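Local coordinates for ABC transporter periplasmic peptide-binding protein (Pseudoalteromonas, PDB 4QFL) that binds dipeptides such as Ala-Phe in the periplasm, probably to deliver them to an ABC transporter for uptake, at residues V40-Q45 with Y213-Y218; T52-A57 with F524-L529. One frame throughout, in Å; residues are numbered along the deposited sequence.

Contact 1. Residues V40-Q45 with Y213-Y218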
ATOM      1  N   VAL A  40      -4.103   7.451   9.740  1.00 19.11           N
ATOM      2  CA  VAL A  40      -5.559   7.344   9.889  1.00 18.54           C
ATOM      3  C   VAL A  40      -5.945   6.490  11.089  1.00 17.59           C
ATOM      4  O   VAL A  40      -7.095   6.466  11.508  1.00 18.84           O
ATOM      5  CB  VAL A  40      -6.230   6.758   8.629  1.00 18.07           C
ATOM      6  CG1 VAL A  40      -6.054   7.692   7.450  1.00 18.46           C
ATOM      7  CG2 VAL A  40      -5.673   5.389   8.317  1.00 18.17           C
ATOM      8  N   SER A  41      -4.966   5.789  11.638  1.00 18.34           N
ATOM      9  CA  SER A  41      -5.206   4.875  12.735  1.00 21.00           C
ATOM     10  C   SER A  41      -3.853   4.427  13.259  1.00 17.29           C
ATOM     11  O   SER A  41      -2.825   4.689  12.639  1.00 18.68           O
ATOM     12  CB  SER A  41      -6.001   3.672  12.226  1.00 16.62           C
ATOM     13  OG  SER A  41      -6.366   2.808  13.284  1.00 21.21           O
ATOM     14  N   PHE A  42      -3.847   3.755  14.401  1.00 17.61           N
ATOM     15  CA  PHE A  42      -2.629   3.105  14.849  1.00 18.96           C
ATOM     16  C   PHE A  42      -2.697   1.585  14.713  1.00 18.66           C
ATOM     17  O   PHE A  42      -1.845   0.861  15.224  1.00 18.58           O
ATOM     18  CB  PHE A  42      -2.240   3.586  16.246  1.00 18.51           C
ATOM     19  CG  PHE A  42      -1.661   4.955  16.229  1.00 18.97           C
ATOM     20  CD1 PHE A  42      -2.471   6.061  16.340  1.00 19.64           C
ATOM     21  CD2 PHE A  42      -0.314   5.138  15.996  1.00 18.50           C
ATOM     22  CE1 PHE A  42      -1.931   7.333  16.274  1.00 22.66           C
ATOM     23  CE2 PHE A  42       0.218   6.401  15.934  1.00 17.20           C
ATOM     24  CZ  PHE A  42      -0.589   7.493  16.074  1.00 16.82           C
ATOM     25  N   ASN A  43      -3.713   1.126  13.991  1.00 15.34           N
ATOM     26  CA  ASN A  43      -3.842  -0.279  13.645  1.00 16.73           C
ATOM     27  C   ASN A  43      -3.783  -0.478  12.134  1.00 17.41           C
ATOM     28  O   ASN A  43      -4.676  -0.036  11.411  1.00 17.26           O
ATOM     29  CB  ASN A  43      -5.146  -0.841  14.207  1.00 19.51           C
ATOM     30  CG  ASN A  43      -5.417  -2.243  13.743  1.00 16.59           C
ATOM     31  OD1 ASN A  43      -4.558  -2.898  13.147  1.00 16.69           O
ATOM     32  ND2 ASN A  43      -6.622  -2.725  14.020  1.00 20.77           N
ATOM     33  N   PRO A  44      -2.732  -1.162  11.649  1.00 19.04           N
ATOM     34  CA  PRO A  44      -2.503  -1.352  10.209  1.00 18.72           C
ATOM     35  C   PRO A  44      -3.647  -2.071   9.493  1.00 14.30           C
ATOM     36  O   PRO A  44      -3.781  -1.938   8.280  1.00 17.02           O
ATOM     37  CB  PRO A  44      -1.236  -2.217  10.169  1.00 17.49           C
ATOM     38  CG  PRO A  44      -0.553  -1.945  11.472  1.00 17.80           C
ATOM     39  CD  PRO A  44      -1.645  -1.727  12.465  1.00 17.46           C
ATOM     40  N   GLN A  45      -4.437  -2.830  10.241  1.00 15.72           N
ATOM     41  CA  GLN A  45      -5.573  -3.577   9.698  1.00 17.06           C
ATOM     42  C   GLN A  45      -6.605  -2.732   8.961  1.00 15.56           C
ATOM     43  O   GLN A  45      -7.256  -3.208   8.034  1.00 15.05           O
ATOM     44  CB  GLN A  45      -6.301  -4.314  10.823  1.00 16.51           C
ATOM     45  CG  GLN A  45      -5.517  -5.443  11.451  1.00 18.22           C
ATOM     46  CD  GLN A  45      -6.371  -6.229  12.416  1.00 17.01           C
ATOM     47  OE1 GLN A  45      -7.218  -5.662  13.104  1.00 17.53           O
ATOM     48  NE2 GLN A  45      -6.165  -7.540  12.464  1.00 15.87           N
ATOM     49  N   TYR A 213       9.296  -0.217  18.931  1.00 20.32           N
ATOM     50  CA  TYR A 213       8.962   1.052  19.569  1.00 18.89           C
ATOM     51  C   TYR A 213       7.563   1.015  20.143  1.00 18.89           C
ATOM     52  O   TYR A 213       6.725   0.232  19.714  1.00 19.16           O
ATOM     53  CB  TYR A 213       9.110   2.212  18.590  1.00 17.46           C
ATOM     54  CG  TYR A 213      10.455   2.232  17.911  1.00 19.80           C
ATOM     55  CD1 TYR A 213      11.552   2.858  18.507  1.00 22.21           C
ATOM     56  CD2 TYR A 213      10.637   1.616  16.679  1.00 18.59           C
ATOM     57  CE1 TYR A 213      12.798   2.878  17.887  1.00 22.08           C
ATOM     58  CE2 TYR A 213      11.878   1.626  16.052  1.00 22.19           C
ATOM     59  CZ  TYR A 213      12.955   2.259  16.665  1.00 20.54           C
ATOM     60  OH  TYR A 213      14.186   2.275  16.042  1.00 25.70           O
ATOM     61  N   ILE A 214       7.319   1.879  21.119  1.00 20.89           N
ATOM     62  CA  ILE A 214       6.075   1.890  21.867  1.00 17.42           C
ATOM     63  C   ILE A 214       5.407   3.228  21.685  1.00 19.49           C
ATOM     64  O   ILE A 214       6.078   4.249  21.560  1.00 21.98           O
ATOM     65  CB  ILE A 214       6.337   1.678  23.370  1.00 20.86           C
ATOM     66  CG1 ILE A 214       7.166   0.413  23.579  1.00 20.87           C
ATOM     67  CG2 ILE A 214       5.034   1.616  24.147  1.00 22.19           C
ATOM     68  CD1 ILE A 214       7.485   0.137  25.025  1.00 21.35           C
ATOM     69  N   TYR A 215       4.084   3.230  21.669  1.00 20.44           N
ATOM     70  CA  TYR A 215       3.318   4.468  21.544  1.00 21.95           C
ATOM     71  C   TYR A 215       3.476   5.372  22.771  1.00 23.20           C
ATOM     72  O   TYR A 215       3.310   4.925  23.913  1.00 22.67           O
ATOM     73  CB  TYR A 215       1.842   4.145  21.318  1.00 18.39           C
ATOM     74  CG  TYR A 215       0.928   5.343  21.305  1.00 19.34           C
ATOM     75  CD1 TYR A 215       0.468   5.899  22.494  1.00 21.44           C
ATOM     76  CD2 TYR A 215       0.502   5.903  20.107  1.00 19.31           C
ATOM     77  CE1 TYR A 215      -0.380   6.987  22.490  1.00 22.74           C
ATOM     78  CE2 TYR A 215      -0.347   6.994  20.092  1.00 21.65           C
ATOM     79  CZ  TYR A 215      -0.786   7.527  21.291  1.00 21.72           C
ATOM     80  OH  TYR A 215      -1.630   8.609  21.292  1.00 24.85           O
ATOM     81  N   LYS A 216       3.798   6.641  22.526  1.00 23.18           N
ATOM     82  CA  LYS A 216       3.869   7.647  23.590  1.00 22.69           C
ATOM     83  C   LYS A 216       2.813   8.748  23.414  1.00 23.19           C
ATOM     84  O   LYS A 216       2.019   9.006  24.319  1.00 24.97           O
ATOM     85  CB  LYS A 216       5.274   8.254  23.659  1.00 23.22           C
ATOM     86  CG  LYS A 216       5.457   9.307  24.730  1.00 29.32           C
ATOM     87  CD  LYS A 216       5.320   8.718  26.123  1.00 27.51           C
ATOM     88  CE  LYS A 216       5.288   9.813  27.197  1.00 34.11           C
ATOM     89  NZ  LYS A 216       6.549  10.613  27.250  1.00 34.51           N
ATOM     90  N   GLU A 217       2.777   9.369  22.237  1.00 23.67           N
ATOM     91  CA  GLU A 217       2.017  10.595  22.051  1.00 24.76           C
ATOM     92  C   GLU A 217       1.607  10.829  20.597  1.00 22.48           C
ATOM     93  O   GLU A 217       2.293  10.414  19.669  1.00 20.10           O
ATOM     94  CB  GLU A 217       2.878  11.763  22.539  1.00 28.28           C
ATOM     95  CG  GLU A 217       2.203  13.117  22.585  1.00 30.76           C
ATOM     96  CD  GLU A 217       3.182  14.219  22.949  1.00 35.09           C
ATOM     97  OE1 GLU A 217       4.213  13.907  23.583  1.00 41.37           O
ATOM     98  OE2 GLU A 217       2.933  15.390  22.593  1.00 41.25           O
ATOM     99  N   TYR A 218       0.490  11.519  20.414  1.00 21.85           N
ATOM    100  CA  TYR A 218       0.015  11.884  19.089  1.00 24.61           C
ATOM    101  C   TYR A 218      -0.739  13.221  19.125  1.00 26.00           C
ATOM    102  O   TYR A 218      -1.743  13.357  19.821  1.00 27.51           O
ATOM    103  CB  TYR A 218      -0.868  10.763  18.534  1.00 25.50           C
ATOM    104  CG  TYR A 218      -1.633  11.076  17.256  1.00 26.10           C
ATOM    105  CD1 TYR A 218      -0.994  11.611  16.137  1.00 22.65           C
ATOM    106  CD2 TYR A 218      -2.997  10.804  17.166  1.00 26.14           C
ATOM    107  CE1 TYR A 218      -1.701  11.876  14.970  1.00 25.24           C
ATOM    108  CE2 TYR A 218      -3.706  11.068  16.011  1.00 25.97           C
ATOM    109  CZ  TYR A 218      -3.058  11.599  14.920  1.00 22.80           C
ATOM    110  OH  TYR A 218      -3.792  11.843  13.791  1.00 27.44           O
TER

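Contact 2. Residues T52-A57 with F524-L529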
ATOM      1  N   THR A  52       0.239   5.987   6.337  1.00 15.20           N
ATOM      2  CA  THR A  52      -0.060   5.532   7.683  1.00 14.28           C
ATOM      3  C   THR A  52       0.796   4.348   8.066  1.00 16.07           C
ATOM      4  O   THR A  52       1.366   4.319   9.149  1.00 16.57           O
ATOM      5  CB  THR A  52      -1.525   5.149   7.831  1.00 15.93           C
ATOM      6  OG1 THR A  52      -2.334   6.306   7.613  1.00 19.72           O
ATOM      7  CG2 THR A  52      -1.797   4.624   9.232  1.00 15.20           C
ATOM      8  N   ILE A  53       0.888   3.371   7.173  1.00 16.76           N
ATOM      9  CA  ILE A  53       1.668   2.161   7.437  1.00 15.64           C
ATOM     10  C   ILE A  53       3.154   2.464   7.640  1.00 15.58           C
ATOM     11  O   ILE A  53       3.826   1.830   8.463  1.00 16.64           O
ATOM     12  CB  ILE A  53       1.492   1.119   6.303  1.00 14.84           C
ATOM     13  CG1 ILE A  53       0.016   0.732   6.159  1.00 17.15           C
ATOM     14  CG2 ILE A  53       2.334  -0.102   6.574  1.00 20.78           C
ATOM     15  CD1 ILE A  53      -0.624   0.241   7.445  1.00 19.73           C
ATOM     16  N   ASP A  54       3.666   3.438   6.895  1.00 16.11           N
ATOM     17  CA  ASP A  54       5.067   3.808   7.009  1.00 17.17           C
ATOM     18  C   ASP A  54       5.361   4.255   8.430  1.00 17.84           C
ATOM     19  O   ASP A  54       6.467   4.061   8.919  1.00 18.49           O
ATOM     20  CB  ASP A  54       5.440   4.910   6.013  1.00 17.11           C
ATOM     21  CG  ASP A  54       5.813   4.361   4.637  1.00 19.21           C
ATOM     22  OD1 ASP A  54       5.936   3.128   4.499  1.00 19.17           O
ATOM     23  OD2 ASP A  54       5.997   5.161   3.693  1.00 15.74           O
ATOM     24  N   ILE A  55       4.365   4.844   9.091  1.00 17.13           N
ATOM     25  CA  ILE A  55       4.516   5.305  10.476  1.00 15.54           C
ATOM     26  C   ILE A  55       4.430   4.164  11.495  1.00 17.02           C
ATOM     27  O   ILE A  55       5.306   4.028  12.343  1.00 16.78           O
ATOM     28  CB  ILE A  55       3.470   6.387  10.852  1.00 15.67           C
ATOM     29  CG1 ILE A  55       3.616   7.605   9.951  1.00 16.11           C
ATOM     30  CG2 ILE A  55       3.606   6.801  12.315  1.00 14.23           C
ATOM     31  CD1 ILE A  55       2.538   8.646  10.137  1.00 16.43           C
ATOM     32  N   ILE A  56       3.392   3.337  11.400  1.00 16.11           N
ATOM     33  CA  ILE A  56       3.021   2.445  12.498  1.00 14.52           C
ATOM     34  C   ILE A  56       3.458   0.977  12.413  1.00 15.89           C
ATOM     35  O   ILE A  56       3.725   0.354  13.433  1.00 19.15           O
ATOM     36  CB  ILE A  56       1.485   2.478  12.749  1.00 14.43           C
ATOM     37  CG1 ILE A  56       0.737   1.878  11.560  1.00 16.39           C
ATOM     38  CG2 ILE A  56       1.017   3.897  13.023  1.00 15.20           C
ATOM     39  CD1 ILE A  56      -0.780   1.843  11.739  1.00 15.85           C
ATOM     40  N   ALA A  57       3.533   0.423  11.211  1.00 16.88           N
ATOM     41  CA  ALA A  57       3.583  -1.031  11.046  1.00 15.01           C
ATOM     42  C   ALA A  57       4.856  -1.699  11.562  1.00 17.45           C
ATOM     43  O   ALA A  57       4.807  -2.535  12.462  1.00 17.46           O
ATOM     44  CB  ALA A  57       3.354  -1.389   9.592  1.00 17.11           C
ATOM     45  N   PHE A 524       9.542  -3.665  -2.066  1.00 18.15           N
ATOM     46  CA  PHE A 524       8.128  -3.758  -1.700  1.00 16.89           C
ATOM     47  C   PHE A 524       7.921  -3.441  -0.220  1.00 16.34           C
ATOM     48  O   PHE A 524       8.879  -3.406   0.551  1.00 17.25           O
ATOM     49  CB  PHE A 524       7.557  -5.143  -2.041  1.00 18.11           C
ATOM     50  CG  PHE A 524       8.314  -6.297  -1.416  1.00 17.09           C
ATOM     51  CD1 PHE A 524       8.062  -6.685  -0.114  1.00 17.31           C
ATOM     52  CD2 PHE A 524       9.245  -7.013  -2.152  1.00 16.54           C
ATOM     53  CE1 PHE A 524       8.747  -7.744   0.452  1.00 18.97           C
ATOM     54  CE2 PHE A 524       9.926  -8.071  -1.597  1.00 17.73           C
ATOM     55  CZ  PHE A 524       9.681  -8.442  -0.296  1.00 19.13           C
ATOM     56  N   GLY A 525       6.674  -3.198   0.167  1.00 16.15           N
ATOM     57  CA  GLY A 525       6.342  -3.053   1.568  1.00 17.13           C
ATOM     58  C   GLY A 525       6.678  -1.702   2.156  1.00 19.96           C
ATOM     59  O   GLY A 525       7.303  -0.861   1.516  1.00 19.35           O
ATOM     60  N   ALA A 526       6.255  -1.503   3.398  1.00 19.75           N
ATOM     61  CA  ALA A 526       6.434  -0.233   4.087  1.00 21.00           C
ATOM     62  C   ALA A 526       7.863  -0.003   4.560  1.00 20.37           C
ATOM     63  O   ALA A 526       8.653  -0.933   4.689  1.00 18.82           O
ATOM     64  CB  ALA A 526       5.485  -0.147   5.258  1.00 20.39           C
ATOM     65  N   ILE A 527       8.176   1.264   4.808  1.00 21.39           N
ATOM     66  CA  ILE A 527       9.447   1.678   5.378  1.00 20.33           C
ATOM     67  C   ILE A 527       9.601   1.088   6.781  1.00 21.34           C
ATOM     68  O   ILE A 527       8.612   0.905   7.483  1.00 18.83           O
ATOM     69  CB  ILE A 527       9.507   3.221   5.448  1.00 19.89           C
ATOM     70  CG1 ILE A 527      10.044   3.793   4.133  1.00 26.09           C
ATOM     71  CG2 ILE A 527      10.337   3.676   6.619  1.00 22.37           C
ATOM     72  CD1 ILE A 527       9.336   5.070   3.663  1.00 26.17           C
ATOM     73  N   SER A 528      10.834   0.776   7.183  1.00 21.22           N
ATOM     74  CA  SER A 528      11.083   0.325   8.555  1.00 19.17           C
ATOM     75  C   SER A 528      12.223   1.079   9.202  1.00 20.33           C
ATOM     76  O   SER A 528      13.283   1.250   8.601  1.00 20.19           O
ATOM     77  CB  SER A 528      11.362  -1.176   8.614  1.00 20.41           C
ATOM     78  OG  SER A 528      11.758  -1.568   9.920  1.00 19.78           O
ATOM     79  N   LEU A 529      11.987   1.535  10.430  1.00 19.56           N
ATOM     80  CA  LEU A 529      13.017   2.187  11.236  1.00 20.01           C
ATOM     81  C   LEU A 529      13.440   1.285  12.386  1.00 17.12           C
ATOM     82  O   LEU A 529      14.066   1.736  13.335  1.00 19.33           O
ATOM     83  CB  LEU A 529      12.515   3.520  11.788  1.00 20.36           C
ATOM     84  CG  LEU A 529      12.016   4.579  10.799  1.00 19.46           C
ATOM     85  CD1 LEU A 529      11.596   5.838  11.544  1.00 21.64           C
ATOM     86  CD2 LEU A 529      13.051   4.910   9.737  1.00 21.95           C
TER
HETATM   87  O   HOH W   1       6.126   0.715   8.826  1.00 15.63           O

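Contact 1. Residues V40-Q45 with Y213-Y218
Phe42 reaches from its loop to strand 213-219, where its ring meets Tyr215 almost at a right angle and Tyr218 more slantwise, both edge-to-face. From CB the side chain leaves toward the strand, with CG anti to its own carbonyl carbon (chi1 -75°), and the contact is made in the outer half of the ring. CE1 comes over the face of Tyr218, offset toward the rim, and lies 3.7 Å from Tyr218 CD2. At the tip, CZ is on the same tyrosine, 3.9 Å from Tyr218 CG. The edge of Phe42 is therefore presented to a Tyr218 face, a T-shaped pair with the planes at 73°. Tyr215 reverses these roles: its CE2 edge hangs over the centre of the Phe42 face, 4.1 Å from Phe42 CZ, and the ring centroids are 5.3 Å apart. Phe42 thus presents its edge to one tyrosine and its face to the other, and no hydrogen bond crosses between the segments. Tyr218 OH is held instead by Asn38 ND2, which helps fix that ring; a serine in place of Tyr218 would probably leave the CE1-CZ edge of Phe42 without its aromatic face and Asn38 ND2 without this acceptor. Behind Phe42 the loop is shaped by side-chain bonds: Ser41 OG accepts from Asn43 N in an ST turn, and Asn43 OD1 accepts from Gln45 N in an Asx turn. In the strand, Lys216 and Glu217 both face Arg225, a classic beta bulge that separates the two tyrosines, while Tyr206 adds another ring beside Tyr215. The result is a buried aromatic cluster of edge-to-face pairs, joining the loop ahead of helix 50-60 to a bulged antiparallel strand pair.

Contact 2. Residues T52-A57 with F524-L529
Asp54, on helix 50-60, turns its carboxylate toward the backbone of Ile527 and lies slantwise against that residue's side chain. Its CG stands anti to the carbonyl carbon (chi1 -85°), which swings the carboxylate off the helix and nearer the 524-529 loop. There OD1 accepts a nearly straight hydrogen bond from Ile527 N, 2.9 Å long with an N-H...O angle of 166°. The donor approaches from above the carboxylate plane, 46° out of it, rather than within it. The other oxygen, OD2, comes from the side onto the end of the isoleucine, 3.3 Å from Ile527 CD1. Between them the two oxygens thus meet both the backbone and the end of one residue.

Ala526 points its methyl at the helix, into the angle between Asp54 and Ile53: Ala526 CB is 3.4 Å from Asp54 OD1. Ile53 offers its CG2 branch, placed anti to its backbone N, while the end of its side chain leads away from the loop. That methyl pair, Ile53 CG2 to Ala526 CB at 3.4 Å, is closer than usual carbon packing and marks a tight spot. Ala526 N is taken by Asp181 OD2, so successive backbone amides of the loop bind two different aspartates.

A water joins the backbones as well, 2.6 Å from Ile53 O and 2.8 Å from Ile527 O, donating to both carbonyls, although with further acceptors nearby its protons are probably shared. Ile527 also packs on Tyr33 of strand 30-35. An irregular loop is thereby fastened to a helix by a buried aspartate accepting from a main-chain amide, beside the dipeptide pocket: the Ile53 side chain is about 5 Å from the bound alanine.

Overall arrangement
Helix 50-60 carries half of contact 2 and touches the 40-45 loop of contact 1; the centres of the two contacts are 12 Å apart, and their segments alternate along the chain. They touch directly: Tyr213 OH is 2.8 Å from Leu529 O and Val40 N is 3.0 Å from Thr52 OG1, both probable hydrogen bonds, while Phe42 CD2 packs 3.5 Å from Ile56 CG2. The helix thus has the 40-45 loop against it in one place and the 524-529 loop in another. In contact 2 the Asp54 side chain is about 7 Å from the bound phenylalanine; Thr48, Thr49 and Gly50, just before this part of the helix, line the dipeptide pocket.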